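Local coordinates for protein ornithine carbamoyltransferase (Gloeobacter violaceus, PDB 3GD5) that probably transfers the carbamoyl group of carbamoyl phosphate to ornithine, giving citrulline and phosphate in arginine biosynthesis, at residues A[145-150]-A[294-299]; A[229-234]-A[269-274]. All coordinates share one frame; numbering follows the deposited sequence.

Contact 1 of 2, residues A[145-150]-A[294-299]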
# COMPACT_ATOMS: atom_id res chain seq x y z
N LEU A 145 -1.88 -13.83 38.21
CA LEU A 145 -2.26 -14.09 39.60
C LEU A 145 -2.45 -15.59 39.81
O LEU A 145 -1.96 -16.14 40.80
CB LEU A 145 -3.56 -13.35 39.92
CG LEU A 145 -3.54 -12.12 40.83
CD1 LEU A 145 -2.25 -11.34 40.72
CD2 LEU A 145 -4.74 -11.24 40.49
N LEU A 146 -3.13 -16.23 38.87
CA LEU A 146 -3.40 -17.66 38.92
C LEU A 146 -2.09 -18.44 38.82
O LEU A 146 -1.96 -19.54 39.35
CB LEU A 146 -4.32 -18.04 37.75
CG LEU A 146 -5.22 -19.27 37.81
CD1 LEU A 146 -5.90 -19.43 36.46
CD2 LEU A 146 -4.43 -20.52 38.15
N THR A 147 -1.11 -17.86 38.13
CA THR A 147 0.18 -18.52 37.98
C THR A 147 0.97 -18.40 39.28
O THR A 147 1.59 -19.36 39.72
CB THR A 147 0.99 -17.90 36.83
OG1 THR A 147 0.23 -17.96 35.61
CG2 THR A 147 2.31 -18.66 36.64
N ILE A 148 0.94 -17.21 39.89
CA ILE A 148 1.65 -16.97 41.14
C ILE A 148 1.09 -17.90 42.20
O ILE A 148 1.84 -18.55 42.92
CB ILE A 148 1.49 -15.50 41.61
CG1 ILE A 148 2.13 -14.56 40.58
CG2 ILE A 148 2.16 -15.30 42.97
CD1 ILE A 148 2.01 -13.08 40.93
N ARG A 149 -0.24 -17.96 42.27
CA ARG A 149 -0.92 -18.83 43.23
C ARG A 149 -0.45 -20.27 43.07
O ARG A 149 -0.12 -20.93 44.05
CB ARG A 149 -2.44 -18.73 43.02
CG ARG A 149 -3.25 -19.94 43.51
CD ARG A 149 -3.29 -20.09 45.02
NE ARG A 149 -4.06 -19.02 45.67
CZ ARG A 149 -4.53 -19.09 46.91
NH1 ARG A 149 -5.21 -18.08 47.43
NH2 ARG A 149 -4.33 -20.19 47.63
N GLU A 150 -0.40 -20.76 41.84
CA GLU A 150 0.04 -22.13 41.59
C GLU A 150 1.50 -22.35 41.97
O GLU A 150 1.92 -23.49 42.18
CB GLU A 150 -0.15 -22.50 40.11
CG GLU A 150 -1.59 -22.40 39.61
CD GLU A 150 -1.73 -22.79 38.14
OE1 GLU A 150 -0.93 -22.30 37.31
OE2 GLU A 150 -2.64 -23.59 37.82
N TRP A 294 6.10 -19.55 30.23
CA TRP A 294 5.31 -20.49 29.43
C TRP A 294 4.06 -20.94 30.20
O TRP A 294 2.98 -21.04 29.61
CB TRP A 294 6.17 -21.69 29.00
CG TRP A 294 7.46 -21.25 28.31
CD1 TRP A 294 8.72 -21.68 28.59
CD2 TRP A 294 7.60 -20.23 27.29
NE1 TRP A 294 9.64 -20.99 27.83
CE2 TRP A 294 8.98 -20.10 27.03
CE3 TRP A 294 6.70 -19.42 26.59
CZ2 TRP A 294 9.49 -19.19 26.09
CZ3 TRP A 294 7.20 -18.51 25.66
CH2 TRP A 294 8.59 -18.40 25.42
N ASP A 295 4.19 -21.18 31.50
CA ASP A 295 3.03 -21.56 32.31
C ASP A 295 2.08 -20.36 32.38
O ASP A 295 0.86 -20.49 32.30
CB ASP A 295 3.45 -21.96 33.74
CG ASP A 295 4.27 -23.24 33.78
OD1 ASP A 295 4.08 -24.12 32.93
OD2 ASP A 295 5.11 -23.38 34.70
N GLU A 296 2.67 -19.18 32.52
CA GLU A 296 1.91 -17.94 32.59
C GLU A 296 1.09 -17.73 31.31
O GLU A 296 -0.05 -17.28 31.36
CB GLU A 296 2.87 -16.78 32.80
CG GLU A 296 2.26 -15.39 32.75
CD GLU A 296 3.32 -14.31 32.69
OE1 GLU A 296 2.96 -13.12 32.77
OE2 GLU A 296 4.52 -14.65 32.57
N ALA A 297 1.68 -18.07 30.17
CA ALA A 297 1.01 -17.92 28.87
C ALA A 297 -0.16 -18.91 28.74
O ALA A 297 -1.26 -18.54 28.31
CB ALA A 297 2.02 -18.13 27.73
N GLU A 298 0.08 -20.16 29.11
CA GLU A 298 -0.97 -21.17 29.06
C GLU A 298 -2.14 -20.72 29.94
O GLU A 298 -3.31 -20.95 29.60
CB GLU A 298 -0.47 -22.52 29.57
CG GLU A 298 -1.54 -23.62 29.50
CD GLU A 298 -1.16 -24.88 30.26
OE1 GLU A 298 -0.01 -25.36 30.13
OE2 GLU A 298 -2.03 -25.42 30.98
N ASN A 299 -1.84 -20.09 31.07
CA ASN A 299 -2.89 -19.64 31.97
C ASN A 299 -3.78 -18.54 31.41
O ASN A 299 -4.78 -18.18 32.04
CB ASN A 299 -2.31 -19.21 33.32
CG ASN A 299 -2.05 -20.38 34.24
OD1 ASN A 299 -2.71 -21.41 34.14
ND2 ASN A 299 -1.10 -20.22 35.16
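Thr147 and Glu150 of helix 138-152 face Asp295, Glu296 and Asn299 of helix 293-312. As in other members of the superfamily, this is a crossing of the two helices that span the carbamoyl-phosphate and ornithine domains. The short segments run at 129°, with axes 9.2 Å apart at closest approach. Asp295 stands at the margin, where its carboxylate turns to a salt bridge with Arg102 of a second subunit. Glu296 meets the other helix mainly through its backbone, its CA lying 3.5 Å from Thr147 OG1. CG of Glu296 is anti to the backbone N (chi1 174°), and the extended chain carries the carboxylate away from Thr147 to the backbone N of His271. One turn on, Asn299 supplies the polar link. Its ND2 gives one N-H to Thr147 OG1, a short, nearly straight bond of 2.7 Å in the amide plane. Thr147 OG1 is also hydrogen-bonded to Ala143 O within its own helix. Lys38 binds both Asn299 OD1 and Glu150 OE2, and Arg39 adds a second salt bridge to Glu150. With both ends of the amide engaged, its rotation is fixed. The second N-H of Asn299 ND2 goes to Glu150 OE1 at 3.0 Å; the oxygen lies close to the amide plane, whereas the nitrogen meets it from above the carboxylate, 42° out of that plane.

Contact 2 of 2, residues A[229-234]-A[269-274]; sequences LYTDVW and VLHCLP
Cys272 and Asp232 meet in the loops that follow two neighbouring parallel strands. Cys272 SG sits over the face of the Asp232 carboxylate, 3.2 Å from Asp232 CG and almost equally far from both oxygens. On the same face of the sheet as Leu270, the Tyr230 ring crosses its neighbour, and Tyr230 CD2 packs 3.5 Å from Leu270 CB. CG of Tyr230 lies anti to the backbone N (chi1 -161°), which carries the ring over its strand neighbour toward Cys272, whose CB is 3.3 Å from Tyr230 OH. Asp144 takes up that hydroxyl in a hydrogen bond.

The other face holds Thr231 and His271. Thr231 CG2 touches His271 ND1 at 3.6 Å, while Thr231 O and the CA of Asp232 lie over one face of the imidazole, the latter as a CH-pi contact. His271 NE2 turns back to its own segment and donates a bent bond of 3.0 Å to Pro274 O, approaching from above the carbonyl plane. An alanine in place of His271 would probably leave Pro274 O without this donor and open a gap beside Thr231 O and Asp232 CA.

Behind these side chains, Leu270 N donates to Leu229 O (2.9 Å), and Thr231 N reaches Leu270 O at a longer 3.3 Å. Thr231 OG1 is hydrogen-bonded to Val163 O of the next strand. The Leu273-Pro274 peptide is cis and turns the chain after Leu273. By similarity, Asp232 binds ornithine, while Cys272 and Leu273 bind carbamoyl phosphate. The arrangement is that of a Rossmann-like parallel sheet, with ligand-binding loops at the C-terminal ends of its strands and the His-Cys-Leu-Pro sequence of this family in one of them.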
# COMPACT_ATOMS: atom_id res chain seq x y z
N LEU A 229 9.44 -11.25 39.83
CA LEU A 229 9.95 -10.12 39.06
C LEU A 229 9.14 -10.15 37.75
O LEU A 229 9.10 -11.16 37.06
CB LEU A 229 11.45 -10.27 38.79
CG LEU A 229 12.33 -10.17 40.04
CD1 LEU A 229 13.79 -10.26 39.62
CD2 LEU A 229 12.08 -8.84 40.76
N TYR A 230 8.51 -9.03 37.43
CA TYR A 230 7.66 -8.93 36.26
C TYR A 230 8.10 -7.81 35.33
O TYR A 230 8.46 -6.72 35.78
CB TYR A 230 6.22 -8.66 36.71
CG TYR A 230 5.14 -8.97 35.70
CD1 TYR A 230 5.02 -8.25 34.51
CD2 TYR A 230 4.20 -9.97 35.96
CE1 TYR A 230 3.99 -8.51 33.61
CE2 TYR A 230 3.18 -10.24 35.07
CZ TYR A 230 3.07 -9.52 33.89
OH TYR A 230 2.07 -9.83 32.99
N THR A 231 8.06 -8.08 34.04
CA THR A 231 8.43 -7.07 33.07
C THR A 231 7.66 -7.27 31.77
O THR A 231 7.00 -8.29 31.58
CB THR A 231 9.93 -7.05 32.78
OG1 THR A 231 10.26 -5.84 32.08
CG2 THR A 231 10.34 -8.25 31.95
N ASP A 232 7.76 -6.28 30.89
CA ASP A 232 7.05 -6.30 29.62
C ASP A 232 7.91 -5.50 28.66
O ASP A 232 8.90 -4.90 29.08
CB ASP A 232 5.69 -5.63 29.82
CG ASP A 232 4.78 -5.74 28.61
OD1 ASP A 232 5.18 -6.36 27.60
OD2 ASP A 232 3.65 -5.22 28.69
N VAL A 233 7.54 -5.48 27.39
CA VAL A 233 8.30 -4.74 26.40
C VAL A 233 8.34 -3.24 26.72
O VAL A 233 7.38 -2.69 27.25
CB VAL A 233 7.72 -4.94 24.99
CG1 VAL A 233 8.29 -3.89 24.04
CG2 VAL A 233 8.06 -6.34 24.48
N TRP A 234 9.46 -2.59 26.40
CA TRP A 234 9.60 -1.16 26.65
C TRP A 234 8.60 -0.36 25.81
O TRP A 234 8.10 -0.84 24.80
CB TRP A 234 11.03 -0.69 26.35
CG TRP A 234 12.10 -1.30 27.22
CD1 TRP A 234 11.94 -1.80 28.49
CD2 TRP A 234 13.50 -1.43 26.92
NE1 TRP A 234 13.14 -2.24 28.99
CE2 TRP A 234 14.12 -2.02 28.04
CE3 TRP A 234 14.29 -1.11 25.80
CZ2 TRP A 234 15.49 -2.30 28.09
CZ3 TRP A 234 15.66 -1.39 25.85
CH2 TRP A 234 16.24 -1.97 26.99
N VAL A 269 10.06 -15.43 37.72
CA VAL A 269 10.12 -14.38 36.70
C VAL A 269 8.96 -14.50 35.72
O VAL A 269 8.77 -15.54 35.09
CB VAL A 269 11.44 -14.43 35.89
CG1 VAL A 269 11.43 -13.36 34.80
CG2 VAL A 269 12.63 -14.22 36.81
N LEU A 270 8.17 -13.43 35.60
CA LEU A 270 7.02 -13.42 34.69
C LEU A 270 7.18 -12.37 33.60
O LEU A 270 7.76 -11.31 33.82
CB LEU A 270 5.72 -13.13 35.45
CG LEU A 270 5.23 -14.16 36.48
CD1 LEU A 270 3.84 -13.78 36.98
CD2 LEU A 270 5.21 -15.54 35.86
N HIS A 271 6.67 -12.70 32.41
CA HIS A 271 6.71 -11.78 31.28
C HIS A 271 5.44 -12.08 30.47
O HIS A 271 5.22 -13.21 30.07
CB HIS A 271 7.97 -12.01 30.43
CG HIS A 271 8.16 -10.98 29.36
ND1 HIS A 271 9.36 -10.31 29.17
CD2 HIS A 271 7.33 -10.52 28.39
CE1 HIS A 271 9.25 -9.49 28.14
NE2 HIS A 271 8.03 -9.60 27.65
N CYS A 272 4.61 -11.07 30.27
CA CYS A 272 3.36 -11.27 29.52
C CYS A 272 3.53 -11.58 28.02
O CYS A 272 2.58 -12.04 27.39
CB CYS A 272 2.46 -10.04 29.69
SG CYS A 272 3.21 -8.51 29.13
N LEU A 273 4.72 -11.31 27.47
CA LEU A 273 5.06 -11.56 26.05
C LEU A 273 4.42 -10.59 25.05
O LEU A 273 3.40 -9.97 25.34
CB LEU A 273 4.71 -13.00 25.66
CG LEU A 273 5.44 -14.10 26.44
CD1 LEU A 273 4.97 -15.46 25.98
CD2 LEU A 273 6.95 -13.96 26.24
N PRO A 274 5.02 -10.43 23.85
CA PRO A 274 6.25 -11.09 23.38
C PRO A 274 7.43 -10.48 24.09
O PRO A 274 7.31 -9.42 24.70
CB PRO A 274 6.25 -10.79 21.88
CG PRO A 274 5.63 -9.43 21.82
CD PRO A 274 4.47 -9.56 22.79

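Overall arrangement
Both contacts are largely buried, but they join different elements. Contact 1 crosses two helices that connect the domains, and its margin reaches a second subunit through Asp295. Contact 2 pairs strands 228-231 and 268-271 inside the ornithine-binding domain and runs into loops that probably bind the substrates. Their chemistry differs accordingly: one amide bonded to a hydroxyl and a carboxylate in the first; backbone bonds, ring and aliphatic packing, and a thiol against a carboxylate in the second. Glu296 belongs to contact 1 but reaches contact 2 as well, its OE1 packing against Tyr230 OH. Helix 293-312 is thereby set against the strands of contact 2.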